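Restriction endonuclease (Mycobacterium sp., PDB 4F0Q) probably binds DNA carrying methylated cytosine and cuts it nearby, acting as a tetrameric, magnesium-binding, modification-dependent restriction endonuclease. Local coordinates at residues F115-P120 / K130-L135; R186-V191 / S205-V210; A356-P361 / V386-F391. All coordinates share one frame; numbering follows the deposited sequence.

Contact 1 of 3, residues F115-P120 / K130-L135; sequences FGDHKP and KGNRLL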
loop_
_atom_site.group_PDB
_atom_site.type_symbol
_atom_site.label_atom_id
_atom_site.label_comp_id
_atom_site.label_asym_id
_atom_site.label_seq_id
_atom_site.Cartn_x
_atom_site.Cartn_y
_atom_site.Cartn_z
ATOM N N PHE A 115 10.722 -8.898 -25.440
ATOM C CA PHE A 115 11.647 -7.950 -26.051
ATOM C C PHE A 115 11.710 -8.118 -27.566
ATOM O O PHE A 115 11.603 -9.231 -28.082
ATOM C CB PHE A 115 13.041 -8.092 -25.440
ATOM C CG PHE A 115 13.100 -7.731 -23.984
ATOM C CD1 PHE A 115 12.845 -8.682 -23.009
ATOM C CD2 PHE A 115 13.404 -6.439 -23.590
ATOM C CE1 PHE A 115 12.897 -8.352 -21.668
ATOM C CE2 PHE A 115 13.457 -6.103 -22.252
ATOM C CZ PHE A 115 13.203 -7.060 -21.289
ATOM N N GLY A 116 11.894 -7.006 -28.270
ATOM C CA GLY A 116 11.878 -6.999 -29.722
ATOM C C GLY A 116 13.053 -7.689 -30.393
ATOM O O GLY A 116 13.814 -8.412 -29.751
ATOM N N ASP A 117 13.201 -7.458 -31.695
ATOM C CA ASP A 117 14.228 -8.136 -32.480
ATOM C C ASP A 117 15.351 -7.202 -32.925
ATOM O O ASP A 117 16.098 -7.520 -33.851
ATOM C CB ASP A 117 13.606 -8.818 -33.702
ATOM C CG ASP A 117 13.134 -7.826 -34.748
ATOM O OD1 ASP A 117 12.675 -6.729 -34.368
ATOM O OD2 ASP A 117 13.227 -8.143 -35.953
ATOM N N HIS A 118 15.467 -6.050 -32.273
ATOM C CA HIS A 118 16.554 -5.124 -32.566
ATOM C C HIS A 118 17.877 -5.757 -32.151
ATOM O O HIS A 118 17.981 -6.352 -31.078
ATOM C CB HIS A 118 16.344 -3.797 -31.835
ATOM C CG HIS A 118 17.195 -2.679 -32.351
ATOM N ND1 HIS A 118 16.693 -1.668 -33.142
ATOM C CD2 HIS A 118 18.511 -2.411 -32.191
ATOM C CE1 HIS A 118 17.663 -0.824 -33.443
ATOM N NE2 HIS A 118 18.778 -1.253 -32.878
ATOM N N LYS A 119 18.884 -5.633 -33.007
ATOM C CA LYS A 119 20.173 -6.272 -32.773
ATOM C C LYS A 119 21.273 -5.239 -32.546
ATOM O O LYS A 119 21.116 -4.074 -32.910
ATOM C CB LYS A 119 20.526 -7.185 -33.952
ATOM C CG LYS A 119 19.605 -8.387 -34.098
ATOM C CD LYS A 119 20.121 -9.351 -35.154
ATOM C CE LYS A 119 19.234 -10.581 -35.258
ATOM N NZ LYS A 119 19.743 -11.548 -36.269
ATOM N N PRO A 120 22.389 -5.658 -31.923
ATOM C CA PRO A 120 23.535 -4.762 -31.725
ATOM C C PRO A 120 24.086 -4.198 -33.035
ATOM O O PRO A 120 24.635 -3.096 -33.042
ATOM C CB PRO A 120 24.575 -5.676 -31.075
ATOM C CG PRO A 120 23.775 -6.700 -30.364
ATOM C CD PRO A 120 22.572 -6.944 -31.226
ATOM N N LYS A 130 12.329 -5.818 -38.969
ATOM C CA LYS A 130 11.018 -6.319 -39.372
ATOM C C LYS A 130 10.096 -6.536 -38.176
ATOM O O LYS A 130 8.975 -6.014 -38.132
ATOM C CB LYS A 130 11.166 -7.639 -40.134
ATOM C CG LYS A 130 12.148 -7.599 -41.293
ATOM C CD LYS A 130 12.292 -8.976 -41.927
ATOM C CE LYS A 130 13.290 -8.959 -43.075
ATOM N NZ LYS A 130 13.417 -10.296 -43.722
ATOM N N GLY A 131 10.582 -7.314 -37.213
ATOM C CA GLY A 131 9.812 -7.676 -36.039
ATOM C C GLY A 131 9.274 -6.488 -35.270
ATOM O O GLY A 131 8.084 -6.430 -34.969
ATOM N N ASN A 132 10.151 -5.539 -34.954
ATOM C CA ASN A 132 9.751 -4.335 -34.230
ATOM C C ASN A 132 8.770 -3.472 -35.017
ATOM O O ASN A 132 7.915 -2.806 -34.434
ATOM C CB ASN A 132 10.976 -3.513 -33.827
ATOM C CG ASN A 132 11.705 -4.105 -32.642
ATOM O OD1 ASN A 132 11.422 -5.226 -32.228
ATOM N ND2 ASN A 132 12.651 -3.355 -32.089
ATOM N N ARG A 133 8.900 -3.487 -36.340
ATOM C CA ARG A 133 7.969 -2.767 -37.199
ATOM C C ARG A 133 6.586 -3.406 -37.117
ATOM O O ARG A 133 5.572 -2.707 -37.043
ATOM C CB ARG A 133 8.467 -2.743 -38.646
ATOM C CG ARG A 133 7.529 -2.030 -39.608
ATOM C CD ARG A 133 8.143 -1.866 -40.993
ATOM N NE ARG A 133 9.201 -0.860 -41.019
ATOM C CZ ARG A 133 10.501 -1.137 -41.020
ATOM N NH1 ARG A 133 10.913 -2.398 -40.998
ATOM N NH2 ARG A 133 11.390 -0.154 -41.048
ATOM N N LEU A 134 6.552 -4.735 -37.121
ATOM C CA LEU A 134 5.294 -5.460 -36.956
ATOM C C LEU A 134 4.679 -5.194 -35.585
ATOM O O LEU A 134 3.463 -5.043 -35.456
ATOM C CB LEU A 134 5.508 -6.964 -37.152
ATOM C CG LEU A 134 5.896 -7.435 -38.553
ATOM C CD1 LEU A 134 6.186 -8.927 -38.550
ATOM C CD2 LEU A 134 4.802 -7.103 -39.555
ATOM N N LEU A 135 5.529 -5.133 -34.564
ATOM C CA LEU A 135 5.075 -4.893 -33.197
ATOM C C LEU A 135 4.527 -3.481 -33.012
ATOM O O LEU A 135 3.588 -3.275 -32.249
ATOM C CB LEU A 135 6.201 -5.160 -32.195
ATOM C CG LEU A 135 6.674 -6.608 -32.049
ATOM C CD1 LEU A 135 7.697 -6.723 -30.928
ATOM C CD2 LEU A 135 5.501 -7.542 -31.807
HETATM O O HOH W 1 14.463 -2.156 -34.256
#
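Asp-117, in the loop that follows strand 111-115, pushes its carboxylate against the first turn of helix 130-142, and everything tight in this contact gathers there. Its CG takes the crowded position between the backbone N and the carbonyl carbon (chi1 71°), which turns the carboxylate toward the helix. OD2 accepts from Gly-131 N at 3.0 Å and OD1 from Asn-132 N at 2.9 Å, both N-H groups arriving from above the carboxylate plane. Thr-129 OG1, just ahead of the helix, gives OD1 another partner. Negative charge at the amino end of a helix should be favoured by the helix dipole, which probably helps keep Asp-117 ionised.

Asn-132 returns the grip: its OD1 accepts from Asp-117 N (2.9 Å), the donor lying above the carbonyl plane. The two side chains slide past each other in opposite directions, their planes 61° apart, and this brings the two acceptors Asp-117 OD1 and Asn-132 OD1 to 2.9 Å; the N-H groups that each oxygen accepts probably offset that repulsion. Gly-116 CA also comes within 3.1 Å of Asn-132 OD1, while Leu-135 CD1 touches Gly-116 CA more loosely, at 4.4 Å.

Toward His-118 the fit slackens, and a water takes over, 2.5 Å from His-118 ND1 and weakly bound by Asn-132 ND2. Lys-130 is exposed, and its extended chain leads away from the loop. A loop carboxylate receiving N-H groups from the first turn of a helix thus ties strand 111-115 to helix 130-142 within the N-terminal, PUA-clan domain.

Contact 2 of 3, residues R186-V191 / S205-V210; sequences RLEHVV and SLDLAV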
loop_
_atom_site.group_PDB
_atom_site.type_symbol
_atom_site.label_atom_id
_atom_site.label_comp_id
_atom_site.label_asym_id
_atom_site.label_seq_id
_atom_site.Cartn_x
_atom_site.Cartn_y
_atom_site.Cartn_z
ATOM N N ARG A 186 1.475 -2.680 -23.064
ATOM C CA ARG A 186 2.414 -1.563 -23.069
ATOM C C ARG A 186 3.579 -1.809 -24.026
ATOM O O ARG A 186 3.989 -2.946 -24.237
ATOM C CB ARG A 186 2.923 -1.279 -21.652
ATOM C CG ARG A 186 3.627 0.061 -21.499
ATOM C CD ARG A 186 3.827 0.431 -20.037
ATOM N NE ARG A 186 4.709 -0.504 -19.345
ATOM C CZ ARG A 186 5.151 -0.332 -18.103
ATOM N NH1 ARG A 186 4.797 0.744 -17.414
ATOM N NH2 ARG A 186 5.952 -1.234 -17.549
ATOM N N LEU A 187 4.091 -0.736 -24.618
ATOM C CA LEU A 187 5.258 -0.818 -25.489
ATOM C C LEU A 187 6.172 0.366 -25.203
ATOM O O LEU A 187 5.798 1.515 -25.433
ATOM C CB LEU A 187 4.837 -0.832 -26.962
ATOM C CG LEU A 187 5.899 -1.195 -28.009
ATOM C CD1 LEU A 187 5.252 -1.870 -29.207
ATOM C CD2 LEU A 187 6.691 0.026 -28.461
ATOM N N GLU A 188 7.370 0.084 -24.705
ATOM C CA GLU A 188 8.285 1.145 -24.302
ATOM C C GLU A 188 9.702 0.974 -24.843
ATOM O O GLU A 188 10.086 -0.105 -25.294
ATOM C CB GLU A 188 8.312 1.273 -22.776
ATOM C CG GLU A 188 8.510 -0.040 -22.045
ATOM C CD GLU A 188 8.252 0.080 -20.555
ATOM O OE1 GLU A 188 8.146 -0.968 -19.882
ATOM O OE2 GLU A 188 8.155 1.221 -20.057
ATOM N N HIS A 189 10.468 2.059 -24.796
ATOM C CA HIS A 189 11.859 2.057 -25.226
ATOM C C HIS A 189 12.739 1.460 -24.136
ATOM O O HIS A 189 12.473 1.638 -22.949
ATOM C CB HIS A 189 12.307 3.487 -25.548
ATOM C CG HIS A 189 13.769 3.616 -25.847
ATOM N ND1 HIS A 189 14.690 4.013 -24.900
ATOM C CD2 HIS A 189 14.468 3.410 -26.987
ATOM C CE1 HIS A 189 15.893 4.042 -25.444
ATOM N NE2 HIS A 189 15.787 3.680 -26.710
ATOM N N VAL A 190 13.783 0.746 -24.541
ATOM C CA VAL A 190 14.724 0.178 -23.584
ATOM C C VAL A 190 16.122 0.126 -24.194
ATOM O O VAL A 190 16.271 0.128 -25.412
ATOM C CB VAL A 190 14.280 -1.234 -23.129
ATOM C CG1 VAL A 190 14.542 -2.261 -24.220
ATOM C CG2 VAL A 190 14.976 -1.631 -21.833
ATOM N N VAL A 191 17.146 0.113 -23.350
ATOM C CA VAL A 191 18.514 -0.061 -23.823
ATOM C C VAL A 191 19.106 -1.329 -23.224
ATOM O O VAL A 191 19.109 -1.511 -22.007
ATOM C CB VAL A 191 19.406 1.148 -23.482
ATOM C CG1 VAL A 191 20.846 0.875 -23.889
ATOM C CG2 VAL A 191 18.887 2.400 -24.171
ATOM N N SER A 205 10.560 -2.955 -25.444
ATOM C CA SER A 205 10.108 -3.843 -24.381
ATOM C C SER A 205 8.590 -3.777 -24.276
ATOM O O SER A 205 8.013 -2.694 -24.174
ATOM C CB SER A 205 10.751 -3.456 -23.048
ATOM O OG SER A 205 10.364 -4.345 -22.016
ATOM N N LEU A 206 7.944 -4.937 -24.303
ATOM C CA LEU A 206 6.489 -4.997 -24.362
ATOM C C LEU A 206 5.861 -5.745 -23.188
ATOM O O LEU A 206 6.248 -6.873 -22.872
ATOM C CB LEU A 206 6.027 -5.631 -25.682
ATOM C CG LEU A 206 6.093 -4.809 -26.975
ATOM C CD1 LEU A 206 7.520 -4.643 -27.478
ATOM C CD2 LEU A 206 5.219 -5.440 -28.050
ATOM N N ASP A 207 4.894 -5.096 -22.546
ATOM C CA ASP A 207 4.032 -5.745 -21.570
ATOM C C ASP A 207 2.825 -6.323 -22.291
ATOM O O ASP A 207 1.995 -5.579 -22.828
ATOM C CB ASP A 207 3.563 -4.750 -20.507
ATOM C CG ASP A 207 4.660 -4.370 -19.537
ATOM O OD1 ASP A 207 5.522 -5.226 -19.245
ATOM O OD2 ASP A 207 4.656 -3.216 -19.062
ATOM N N LEU A 208 2.740 -7.650 -22.306
ATOM C CA LEU A 208 1.661 -8.352 -22.988
ATOM C C LEU A 208 0.690 -8.970 -21.991
ATOM O O LEU A 208 1.097 -9.529 -20.970
ATOM C CB LEU A 208 2.224 -9.443 -23.903
ATOM C CG LEU A 208 3.218 -9.008 -24.980
ATOM C CD1 LEU A 208 3.696 -10.211 -25.775
ATOM C CD2 LEU A 208 2.598 -7.968 -25.898
ATOM N N ALA A 209 -0.598 -8.870 -22.301
ATOM C CA ALA A 209 -1.641 -9.429 -21.455
ATOM C C ALA A 209 -2.297 -10.629 -22.128
ATOM O O ALA A 209 -3.068 -10.474 -23.075
ATOM C CB ALA A 209 -2.681 -8.369 -21.130
ATOM N N VAL A 210 -1.982 -11.823 -21.640
ATOM C CA VAL A 210 -2.592 -13.042 -22.155
ATOM C C VAL A 210 -4.051 -13.110 -21.721
ATOM O O VAL A 210 -4.350 -13.134 -20.529
ATOM C CB VAL A 210 -1.850 -14.298 -21.666
ATOM C CG1 VAL A 210 -2.531 -15.554 -22.185
ATOM C CG2 VAL A 210 -0.396 -14.256 -22.105
HETATM O O HOH W 2 7.171 -2.841 -21.136
#
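Arg-186 and Asp-207 are joined by a salt bridge across the strands, in which one oxygen takes two N-H groups. Asp-207 OD2 lies 2.7 Å from Arg-186 NE and 2.8 Å from Arg-186 NH2, but both hydrogen bonds are bent and weak, so charge probably contributes much of the hold. A bend at chi3 (64°) of the arginine sets its guanidinium beside the carboxylate, the two planes 29° apart. The stronger partner of Asp-207 is Arg-113 of the next strand, which engages the other oxygen, OD1, together with His-111. Glu-188 comes from above: its OE2 stands 3.8 Å over the centre of the guanidinium plane, and OE1 is 3.2 Å from Arg-186 NH2, well out of plane, an attraction of charges alone. A water donates to Glu-188 OE1 and, weakly, to Ser-205 O.

Behind this network runs the antiparallel ladder of the hairpin formed by strands 175-193 and 200-210. Arg-186 with Asp-207 and Glu-188 with Ser-205 are hydrogen-bonded pairs; the bond from Glu-188 N to Ser-205 O (2.9 Å, 171°) is almost straight. Between them Leu-187 and Leu-206 form the non-hydrogen-bonded pair on the other face, lying side by side with Leu-187 CD1 3.8 Å from Leu-206 CD2. Helix 130-142 covers these leucines. Val-190 CG1 leans more loosely on Ser-205 CB.

Backbone bonds from Leu-187 and His-189 reach a second subunit, whose Arg-186 brings its own NH1 close to NH1 of this one. The chemistry implies a charge balance: Asp-207 and Glu-188, though like-charged neighbours themselves, probably stay ionised among the arginines and offset the positive charge gathered at this subunit boundary.

Contact 3 of 3, residues A356-P361 / V386-F391; sequences AKCIQP and VTTGSF. With MG (magnesium ion), chain E.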
loop_
_atom_site.group_PDB
_atom_site.type_symbol
_atom_site.label_atom_id
_atom_site.label_comp_id
_atom_site.label_asym_id
_atom_site.label_seq_id
_atom_site.Cartn_x
_atom_site.Cartn_y
_atom_site.Cartn_z
ATOM N N ALA A 356 17.234 -6.052 5.210
ATOM C CA ALA A 356 18.218 -6.803 4.443
ATOM C C ALA A 356 18.970 -7.794 5.322
ATOM O O ALA A 356 19.460 -7.436 6.394
ATOM C CB ALA A 356 19.192 -5.854 3.773
ATOM N N LYS A 357 19.067 -9.039 4.868
ATOM C CA LYS A 357 19.821 -10.041 5.614
ATOM C C LYS A 357 20.642 -10.953 4.709
ATOM O O LYS A 357 20.096 -11.755 3.954
ATOM C CB LYS A 357 18.899 -10.869 6.513
ATOM C CG LYS A 357 19.651 -11.723 7.519
ATOM C CD LYS A 357 18.730 -12.297 8.578
ATOM C CE LYS A 357 19.527 -13.036 9.640
ATOM N NZ LYS A 357 18.661 -13.545 10.737
ATOM N N CYS A 358 21.962 -10.822 4.798
ATOM C CA CYS A 358 22.872 -11.616 3.984
ATOM C C CYS A 358 23.262 -12.914 4.683
ATOM O O CYS A 358 24.243 -12.962 5.426
ATOM C CB CYS A 358 24.124 -10.807 3.644
ATOM S SG CYS A 358 25.345 -11.700 2.659
ATOM N N ILE A 359 22.483 -13.963 4.443
ATOM C CA ILE A 359 22.779 -15.282 4.987
ATOM C C ILE A 359 23.205 -16.212 3.860
ATOM O O ILE A 359 23.213 -15.815 2.695
ATOM C CB ILE A 359 21.555 -15.890 5.689
ATOM C CG1 ILE A 359 20.398 -16.041 4.699
ATOM C CG2 ILE A 359 21.144 -15.037 6.877
ATOM C CD1 ILE A 359 19.149 -16.643 5.303
ATOM N N GLN A 360 23.563 -17.444 4.213
ATOM C CA GLN A 360 23.894 -18.460 3.221
ATOM C C GLN A 360 22.733 -18.635 2.253
ATOM O O GLN A 360 21.580 -18.722 2.677
ATOM C CB GLN A 360 24.205 -19.795 3.901
ATOM C CG GLN A 360 25.548 -19.854 4.610
ATOM C CD GLN A 360 26.698 -20.161 3.669
ATOM O OE1 GLN A 360 27.865 -20.078 4.050
ATOM N NE2 GLN A 360 26.373 -20.524 2.433
ATOM N N PRO A 361 23.032 -18.678 0.945
ATOM C CA PRO A 361 22.013 -18.864 -0.094
ATOM C C PRO A 361 21.176 -20.119 0.143
ATOM O O PRO A 361 20.020 -20.177 -0.277
ATOM C CB PRO A 361 22.844 -19.014 -1.370
ATOM C CG PRO A 361 24.089 -18.249 -1.088
ATOM C CD PRO A 361 24.374 -18.477 0.369
ATOM N N VAL A 386 14.935 -8.261 1.595
ATOM C CA VAL A 386 15.960 -8.694 0.655
ATOM C C VAL A 386 16.972 -9.615 1.333
ATOM O O VAL A 386 17.585 -9.257 2.345
ATOM C CB VAL A 386 16.699 -7.492 0.039
ATOM C CG1 VAL A 386 17.741 -7.964 -0.963
ATOM C CG2 VAL A 386 15.710 -6.544 -0.618
ATOM N N THR A 387 17.138 -10.807 0.770
ATOM C CA THR A 387 18.065 -11.785 1.323
ATOM C C THR A 387 18.745 -12.589 0.220
ATOM O O THR A 387 18.202 -12.746 -0.875
ATOM C CB THR A 387 17.355 -12.741 2.310
ATOM O OG1 THR A 387 18.289 -13.710 2.803
ATOM C CG2 THR A 387 16.196 -13.455 1.628
ATOM N N THR A 388 19.941 -13.086 0.513
ATOM C CA THR A 388 20.687 -13.906 -0.434
ATOM C C THR A 388 20.181 -15.345 -0.426
ATOM O O THR A 388 20.433 -16.108 -1.358
ATOM C CB THR A 388 22.195 -13.895 -0.120
ATOM O OG1 THR A 388 22.399 -14.242 1.255
ATOM C CG2 THR A 388 22.785 -12.517 -0.378
ATOM N N GLY A 389 19.467 -15.708 0.635
ATOM C CA GLY A 389 18.919 -17.045 0.765
ATOM C C GLY A 389 17.458 -17.109 0.363
ATOM O O GLY A 389 17.027 -16.420 -0.560
ATOM N N SER A 390 16.696 -17.942 1.063
ATOM C CA SER A 390 15.276 -18.105 0.774
ATOM C C SER A 390 14.432 -17.848 2.017
ATOM O O SER A 390 14.959 -17.712 3.120
ATOM C CB SER A 390 14.996 -19.513 0.245
ATOM O OG SER A 390 15.724 -19.769 -0.942
ATOM N N PHE A 391 13.120 -17.775 1.828
ATOM C CA PHE A 391 12.195 -17.656 2.947
ATOM C C PHE A 391 11.571 -19.016 3.228
ATOM O O PHE A 391 11.181 -19.730 2.303
ATOM C CB PHE A 391 11.106 -16.622 2.646
ATOM C CG PHE A 391 11.639 -15.243 2.375
ATOM C CD1 PHE A 391 11.933 -14.381 3.419
ATOM C CD2 PHE A 391 11.844 -14.807 1.076
ATOM C CE1 PHE A 391 12.423 -13.112 3.174
ATOM C CE2 PHE A 391 12.335 -13.539 0.825
ATOM C CZ PHE A 391 12.624 -12.691 1.876
HETATM MG MG MG E . 19.166 -6.537 8.243
HETATM O O HOH W 3 17.835 -21.495 0.123
HETATM O O HOH W 4 21.051 -5.802 7.746
HETATM O O HOH W 5 20.114 -8.255 8.946
HETATM O O HOH W 6 18.718 -5.520 10.038
#
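Strands 347-357 and 381-387 run parallel here, neighbours in the central sheet of a PD-(D/E)XK nuclease fold, and both segments then leave the sheet in turns that continue to touch. Ala-356 pairs with Val-386 across the ladder. Lys-357 N donates to Val-386 O at 2.9 Å, nearly along the C=O axis (167°), and the backbone of Val-386 also bonds Gln-355. Past this point the regular ladder gives way to CA-H...O contacts, with Pro-361 CA 3.4 Å from Thr-388 O.

The carbonyl of Ala-356 faces the magnesium ion, its O 2.1 Å from MG. Three waters bind the same ion, and Asp-334 and Gln-355 complete the site. Gln-355, Ala-356 and Lys-357 read as the Q-x-K form of the family motif, so Lys-357 probably occupies the position of the motif lysine; its extended side chain leads away from strand 381-387.

Thr-387 is the key side chain of the turn. With OG1 anti to its own backbone N (chi1 178°), the hydroxyl donates to Lys-357 O at 2.9 Å and accepts from Gly-389 N at 3.2 Å. The second bond closes an ST turn, so one hydroxyl both holds the neighbouring strand and shapes its own segment's departure from the sheet. Ile-359 crosses it obliquely, CG1 3.7 Å from Thr-387 OG1, and also meets Val-365. Cys-358 SG touches Thr-388 CG2 more loosely, while helix 297-314 packs on Ala-356 and Val-386. At the far end one water spans the two segments, donating to Pro-361 O at 2.6 Å and lying 2.9 Å from Ser-390 OG.

How the contacts relate
Contacts 1 and 2 belong to the N-terminal domain and lie against each other, helix 130-142 of contact 1 packing on the hairpin of contact 2: Phe-115 CE2 lies 3.6 Å from Ser-205 OG, and Leu-135 packs on Leu-187 and Leu-206. Contact 3 stands apart in the nuclease domain, its nearest atoms about 20 Å from contact 2 and 21 Å from contact 1. It is the most buried of the three and relies on backbone and hydroxyl groups beside a metal. The other two are partly buried and use carboxylates, contact 1 against helix N-H groups, contact 2 against arginine. Both reach a second subunit, contact 1 slightly, contact 2 through backbone bonds; contact 3 touches none.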